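Putative TRAP PERIPLASMIC SOLUTE BINDING PROTEIN (Haemophilus influenzae, PDB 4PBQ) probably serves as the periplasmic solute-binding component of a TRAP transporter and binds L-gulonate. Local coordinates at residues H40-E45 against E263-L268; T195-K200 against S215-V220. All coordinates share one frame; numbering follows the deposited sequence.

Contact 1. Residues H40-E45 against E263-L268; sequences HIALQE and EKEWEL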
loop_
_atom_site.group_PDB
_atom_site.type_symbol
_atom_site.label_atom_id
_atom_site.label_comp_id
_atom_site.label_asym_id
_atom_site.label_seq_id
_atom_site.Cartn_x
_atom_site.Cartn_y
_atom_site.Cartn_z
ATOM N N HIS A 40 4.825 -1.744 -11.465
ATOM C CA HIS A 40 4.572 -1.405 -12.853
ATOM C C HIS A 40 5.379 -2.303 -13.761
ATOM O O HIS A 40 4.865 -2.792 -14.754
ATOM C CB HIS A 40 4.935 0.038 -13.180
ATOM C CG HIS A 40 4.454 0.466 -14.531
ATOM N ND1 HIS A 40 3.171 0.900 -14.756
ATOM C CD2 HIS A 40 5.066 0.497 -15.735
ATOM C CE1 HIS A 40 3.004 1.174 -16.038
ATOM N NE2 HIS A 40 4.144 0.938 -16.653
ATOM N N ILE A 41 6.645 -2.495 -13.408
ATOM C CA ILE A 41 7.546 -3.334 -14.194
ATOM C C ILE A 41 6.995 -4.749 -14.267
ATOM O O ILE A 41 6.945 -5.346 -15.340
ATOM C CB ILE A 41 8.964 -3.329 -13.579
ATOM C CG1 ILE A 41 9.611 -1.944 -13.762
ATOM C CG2 ILE A 41 9.851 -4.343 -14.245
ATOM C CD1 ILE A 41 10.863 -1.730 -12.936
ATOM N N ALA A 42 6.567 -5.280 -13.125
ATOM C CA ALA A 42 5.983 -6.623 -13.086
ATOM C C ALA A 42 4.639 -6.725 -13.825
ATOM O O ALA A 42 4.352 -7.751 -14.447
ATOM C CB ALA A 42 5.864 -7.112 -11.632
ATOM N N LEU A 43 3.824 -5.673 -13.769
ATOM C CA LEU A 43 2.597 -5.616 -14.556
ATOM C C LEU A 43 2.928 -5.708 -16.039
ATOM O O LEU A 43 2.277 -6.438 -16.789
ATOM C CB LEU A 43 1.852 -4.310 -14.305
ATOM C CG LEU A 43 0.965 -4.213 -13.081
ATOM C CD1 LEU A 43 0.391 -2.821 -13.020
ATOM C CD2 LEU A 43 -0.150 -5.259 -13.071
ATOM N N GLN A 44 3.932 -4.952 -16.469
ATOM C CA GLN A 44 4.334 -4.958 -17.884
ATOM C C GLN A 44 4.832 -6.309 -18.364
ATOM O O GLN A 44 4.446 -6.774 -19.442
ATOM C CB GLN A 44 5.453 -3.949 -18.144
ATOM C CG GLN A 44 5.131 -2.493 -17.996
ATOM C CD GLN A 44 6.376 -1.609 -18.225
ATOM O OE1 GLN A 44 7.407 -1.732 -17.527
ATOM N NE2 GLN A 44 6.278 -0.715 -19.198
ATOM N N GLU A 45 5.706 -6.924 -17.587
ATOM C CA GLU A 45 6.432 -8.097 -18.063
ATOM C C GLU A 45 5.672 -9.398 -17.840
ATOM O O GLU A 45 5.858 -10.362 -18.599
ATOM C CB GLU A 45 7.792 -8.174 -17.387
ATOM C CG GLU A 45 8.738 -7.095 -17.832
ATOM C CD GLU A 45 8.815 -6.988 -19.346
ATOM O OE1 GLU A 45 8.969 -8.056 -20.014
ATOM O OE2 GLU A 45 8.688 -5.840 -19.854
ATOM N N GLU A 263 4.485 -13.348 -7.538
ATOM C CA GLU A 263 5.784 -13.908 -7.191
ATOM C C GLU A 263 6.888 -12.959 -7.626
ATOM O O GLU A 263 7.814 -12.681 -6.872
ATOM C CB GLU A 263 6.003 -15.268 -7.873
ATOM C CG GLU A 263 7.447 -15.763 -7.821
ATOM C CD GLU A 263 7.758 -16.848 -8.867
ATOM O OE1 GLU A 263 6.806 -17.383 -9.486
ATOM O OE2 GLU A 263 8.960 -17.144 -9.078
ATOM N N LYS A 264 6.797 -12.474 -8.858
ATOM C CA LYS A 264 7.862 -11.653 -9.421
ATOM C C LYS A 264 7.904 -10.267 -8.782
ATOM O O LYS A 264 9.000 -9.685 -8.609
ATOM C CB LYS A 264 7.696 -11.523 -10.944
ATOM C CG LYS A 264 7.883 -12.857 -11.663
ATOM C CD LYS A 264 9.330 -13.327 -11.601
ATOM C CE LYS A 264 9.580 -14.435 -12.597
ATOM N NZ LYS A 264 10.408 -15.522 -12.027
ATOM N N GLU A 265 6.733 -9.732 -8.437
ATOM C CA GLU A 265 6.665 -8.404 -7.850
ATOM C C GLU A 265 7.235 -8.381 -6.422
ATOM O O GLU A 265 7.950 -7.463 -6.074
ATOM C CB GLU A 265 5.251 -7.833 -7.835
ATOM C CG GLU A 265 5.216 -6.303 -7.571
ATOM C CD GLU A 265 5.158 -5.913 -6.101
ATOM O OE1 GLU A 265 4.859 -6.799 -5.282
ATOM O OE2 GLU A 265 5.401 -4.716 -5.778
ATOM N N TRP A 266 6.907 -9.382 -5.617
ATOM C CA TRP A 266 7.504 -9.489 -4.276
ATOM C C TRP A 266 9.022 -9.548 -4.379
ATOM O O TRP A 266 9.711 -8.808 -3.711
ATOM C CB TRP A 266 6.974 -10.695 -3.501
ATOM C CG TRP A 266 5.677 -10.396 -2.818
ATOM C CD1 TRP A 266 4.419 -10.624 -3.312
ATOM C CD2 TRP A 266 5.491 -9.777 -1.517
ATOM N NE1 TRP A 266 3.463 -10.173 -2.412
ATOM C CE2 TRP A 266 4.094 -9.679 -1.299
ATOM C CE3 TRP A 266 6.368 -9.319 -0.514
ATOM C CZ2 TRP A 266 3.556 -9.116 -0.140
ATOM C CZ3 TRP A 266 5.829 -8.769 0.637
ATOM C CH2 TRP A 266 4.434 -8.686 0.815
ATOM N N GLU A 267 9.526 -10.440 -5.229
ATOM C CA GLU A 267 10.960 -10.581 -5.435
ATOM C C GLU A 267 11.615 -9.269 -5.869
ATOM O O GLU A 267 12.641 -8.846 -5.301
ATOM C CB GLU A 267 11.207 -11.685 -6.477
ATOM C CG GLU A 267 12.660 -11.924 -6.835
ATOM C CD GLU A 267 12.844 -13.112 -7.771
ATOM O OE1 GLU A 267 12.266 -13.113 -8.879
ATOM O OE2 GLU A 267 13.568 -14.049 -7.384
ATOM N N LEU A 268 11.045 -8.628 -6.883
ATOM C CA LEU A 268 11.591 -7.389 -7.402
ATOM C C LEU A 268 11.481 -6.243 -6.385
ATOM O O LEU A 268 12.390 -5.412 -6.252
ATOM C CB LEU A 268 10.870 -7.016 -8.706
ATOM C CG LEU A 268 11.447 -5.776 -9.387
ATOM C CD1 LEU A 268 12.919 -5.960 -9.726
ATOM C CD2 LEU A 268 10.672 -5.434 -10.663
#
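Ala-42 and Glu-265 bring helices 38-54 and 248-281 to their closest backbone approach within this contact, with the Ala-42 CA 5.6 Å from the Glu-265 CA. This is helix-helix packing between a helix near the N-terminus and the long helix 248-281 of a family 7 solute-binding protein, and the small alanine side chain allows the close approach. The methyl of Ala-42 points at the long helix, and its CB lies 3.9 Å from the Glu-265 CB. Followed outward, Glu-265 uses only its aliphatic base here: CB packs on the alanine methyl, and CG stays just beside it, 4.2 Å from the Ala-42 CB. CG lies anti to the backbone N (chi1 -165°) and the chain then bends at chi2 (-88°), which turns the carboxylate away from segment 40-45. At the tip, OE1 sits above one face of the Trp-266 ring, offset toward the rim. Ile-41, next to Ala-42, and Leu-268, about one turn beyond Glu-265, extend the apolar seam. The CD2 branch of Leu-268 reaches the CG2 methyl of Ile-41 at 3.8 Å, the two side chains crossing at about a right angle. Tyr-261, also on helix 248-281, touches Ala-42 and Leu-43. The glutamate thus divides its work: CB and CG pack on the alanine methyl, while OE1 accepts a hydrogen bond from the backbone N of Met-143, leaving the interface itself apolar.

Contact 2. Residues T195-K200 against S215-V220; sequences TALEQK and SGLYEV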
loop_
_atom_site.group_PDB
_atom_site.type_symbol
_atom_site.label_atom_id
_atom_site.label_comp_id
_atom_site.label_asym_id
_atom_site.label_seq_id
_atom_site.Cartn_x
_atom_site.Cartn_y
_atom_site.Cartn_z
ATOM N N THR A 195 2.919 20.294 -2.684
ATOM C CA THR A 195 2.508 21.677 -2.517
ATOM C C THR A 195 2.272 22.007 -1.047
ATOM O O THR A 195 2.579 23.108 -0.614
ATOM C CB THR A 195 1.309 22.070 -3.410
ATOM O OG1 THR A 195 1.176 23.492 -3.394
ATOM C CG2 THR A 195 -0.001 21.398 -2.938
ATOM N N ALA A 196 1.785 21.040 -0.270
ATOM C CA ALA A 196 1.659 21.240 1.176
ATOM C C ALA A 196 2.999 21.475 1.866
ATOM O O ALA A 196 3.099 22.302 2.792
ATOM C CB ALA A 196 0.929 20.087 1.827
ATOM N N LEU A 197 4.025 20.755 1.441
ATOM C CA LEU A 197 5.367 21.002 1.939
ATOM C C LEU A 197 5.860 22.382 1.530
ATOM O O LEU A 197 6.380 23.133 2.358
ATOM C CB LEU A 197 6.346 19.928 1.438
ATOM C CG LEU A 197 6.275 18.592 2.170
ATOM C CD1 LEU A 197 6.986 17.508 1.389
ATOM C CD2 LEU A 197 6.888 18.713 3.557
ATOM N N GLU A 198 5.689 22.710 0.255
ATOM C CA GLU A 198 6.189 23.961 -0.291
ATOM C C GLU A 198 5.546 25.154 0.409
ATOM O O GLU A 198 6.203 26.194 0.634
ATOM C CB GLU A 198 5.949 23.996 -1.805
ATOM C CG GLU A 198 6.749 25.037 -2.559
ATOM C CD GLU A 198 6.150 26.422 -2.482
ATOM O OE1 GLU A 198 4.927 26.532 -2.224
ATOM O OE2 GLU A 198 6.907 27.403 -2.685
ATOM N N GLN A 199 4.281 24.994 0.783
ATOM C CA GLN A 199 3.515 26.021 1.490
ATOM C C GLN A 199 3.730 26.018 3.001
ATOM O O GLN A 199 3.121 26.817 3.687
ATOM C CB GLN A 199 2.018 25.863 1.230
ATOM C CG GLN A 199 1.551 26.261 -0.155
ATOM C CD GLN A 199 0.082 25.887 -0.380
ATOM O OE1 GLN A 199 -0.823 26.525 0.153
ATOM N NE2 GLN A 199 -0.152 24.843 -1.168
ATOM N N LYS A 200 4.573 25.112 3.503
ATOM C CA LYS A 200 4.850 24.977 4.947
ATOM C C LYS A 200 3.620 24.632 5.780
ATOM O O LYS A 200 3.507 25.040 6.943
ATOM C CB LYS A 200 5.507 26.244 5.504
ATOM C CG LYS A 200 6.784 26.650 4.817
ATOM C CD LYS A 200 7.396 27.877 5.519
ATOM C CE LYS A 200 8.783 28.163 5.035
ATOM N NZ LYS A 200 8.798 28.701 3.648
ATOM N N SER A 215 8.830 9.210 -6.218
ATOM C CA SER A 215 8.042 10.445 -6.259
ATOM C C SER A 215 8.886 11.715 -6.291
ATOM O O SER A 215 8.366 12.796 -6.605
ATOM C CB SER A 215 7.152 10.532 -5.025
ATOM O OG SER A 215 7.974 10.677 -3.871
ATOM N N GLY A 216 10.171 11.590 -5.960
ATOM C CA GLY A 216 11.035 12.745 -5.790
ATOM C C GLY A 216 10.852 13.442 -4.438
ATOM O O GLY A 216 11.467 14.478 -4.194
ATOM N N LEU A 217 10.019 12.887 -3.561
ATOM C CA LEU A 217 9.849 13.493 -2.224
ATOM C C LEU A 217 11.169 13.592 -1.466
ATOM O O LEU A 217 11.352 14.503 -0.650
ATOM C CB LEU A 217 8.814 12.728 -1.385
ATOM C CG LEU A 217 7.372 13.119 -1.687
ATOM C CD1 LEU A 217 6.402 12.095 -1.065
ATOM C CD2 LEU A 217 7.071 14.526 -1.182
ATOM N N TYR A 218 12.118 12.689 -1.733
ATOM C CA TYR A 218 13.403 12.729 -1.032
ATOM C C TYR A 218 14.164 14.058 -1.240
ATOM O O TYR A 218 14.983 14.463 -0.410
ATOM C CB TYR A 218 14.281 11.537 -1.450
ATOM C CG TYR A 218 14.846 11.623 -2.862
ATOM C CD1 TYR A 218 14.081 11.273 -3.974
ATOM C CD2 TYR A 218 16.163 12.034 -3.079
ATOM C CE1 TYR A 218 14.608 11.350 -5.248
ATOM C CE2 TYR A 218 16.687 12.116 -4.343
ATOM C CZ TYR A 218 15.912 11.781 -5.422
ATOM O OH TYR A 218 16.449 11.867 -6.679
ATOM N N GLU A 219 13.872 14.742 -2.349
ATOM C CA GLU A 219 14.583 15.965 -2.678
ATOM C C GLU A 219 14.139 17.139 -1.802
ATOM O O GLU A 219 14.838 18.136 -1.711
ATOM C CB GLU A 219 14.373 16.299 -4.147
ATOM C CG GLU A 219 15.033 15.300 -5.083
ATOM C CD GLU A 219 14.982 15.755 -6.527
ATOM O OE1 GLU A 219 13.926 16.257 -6.958
ATOM O OE2 GLU A 219 16.007 15.632 -7.217
ATOM N N VAL A 220 12.980 17.001 -1.170
ATOM C CA VAL A 220 12.434 18.055 -0.317
ATOM C C VAL A 220 12.193 17.574 1.113
ATOM O O VAL A 220 11.454 18.201 1.871
ATOM C CB VAL A 220 11.119 18.645 -0.894
ATOM C CG1 VAL A 220 11.389 19.402 -2.207
ATOM C CG2 VAL A 220 10.053 17.558 -1.095
#
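Leu-197, in the last turn of helix 193-198 just before its Schellman-motif end, points its side chain at the 3-10 turn 217-219 and the residue after it, so that a helix end packs against the loop between helix 209-214 and strand 223-225. A single methyl does the touching: CD1 of Leu-197 meets CD2 of Leu-217 at 3.9 Å and CG2 of Val-220 at the same distance. The two leucines cross at about a right angle, end methyl against end methyl, whereas Val-220 comes in at a slant to Leu-197. In Leu-217 the bond to CB does not head for the helix; with CG anti to the carbonyl carbon (chi1 -82°), the branch swings CD2 nearer to it. Val-220 has CG2 between its backbone N and carbonyl carbon, and presents that methyl to the leucine. The patch continues through Phe-194 of the same helix, which both Leu-217 and Val-220 touch. Each segment also has its own local order. In the Schellman motif Lys-200 has positive phi and its N is bonded to the Leu-197 O, while Gln-199 NE2 turns back to the Thr-195 OG1 (2.9 Å). On the other segment, Gly-216 leaves helix 209-214 with positive phi, and Ser-215 forms an ST turn that leads into the 3-10 turn carrying Leu-217. In the ST turn the backbone N of Leu-217 donates to the Ser-215 OG at 3.0 Å, with an N-H...O angle of 160°.

Overall arrangement
The centres of the two contacts lie 28 Å apart, and their nearest atoms are about 12 Å apart. Along the chain, segment 40-45 comes first, then both segments of contact 2, and finally 263-268: contact 1 joins sequence-distant helices, 38-54 and 248-281, whereas contact 2 links close neighbours around strand 204-208 and helix 209-214. His-40, Leu-43 and Gln-44 rest on Leu-63 of strand 59-64, and segment 215-220 leads into strand 223-225, so both contacts adjoin strands of the same mixed sheet. L-gulonate is about 12 Å from the side chain of Glu-265 and about 8 Å from that of Leu-217, so neither side chain touches the ligand, and contact 2 lies nearer to it.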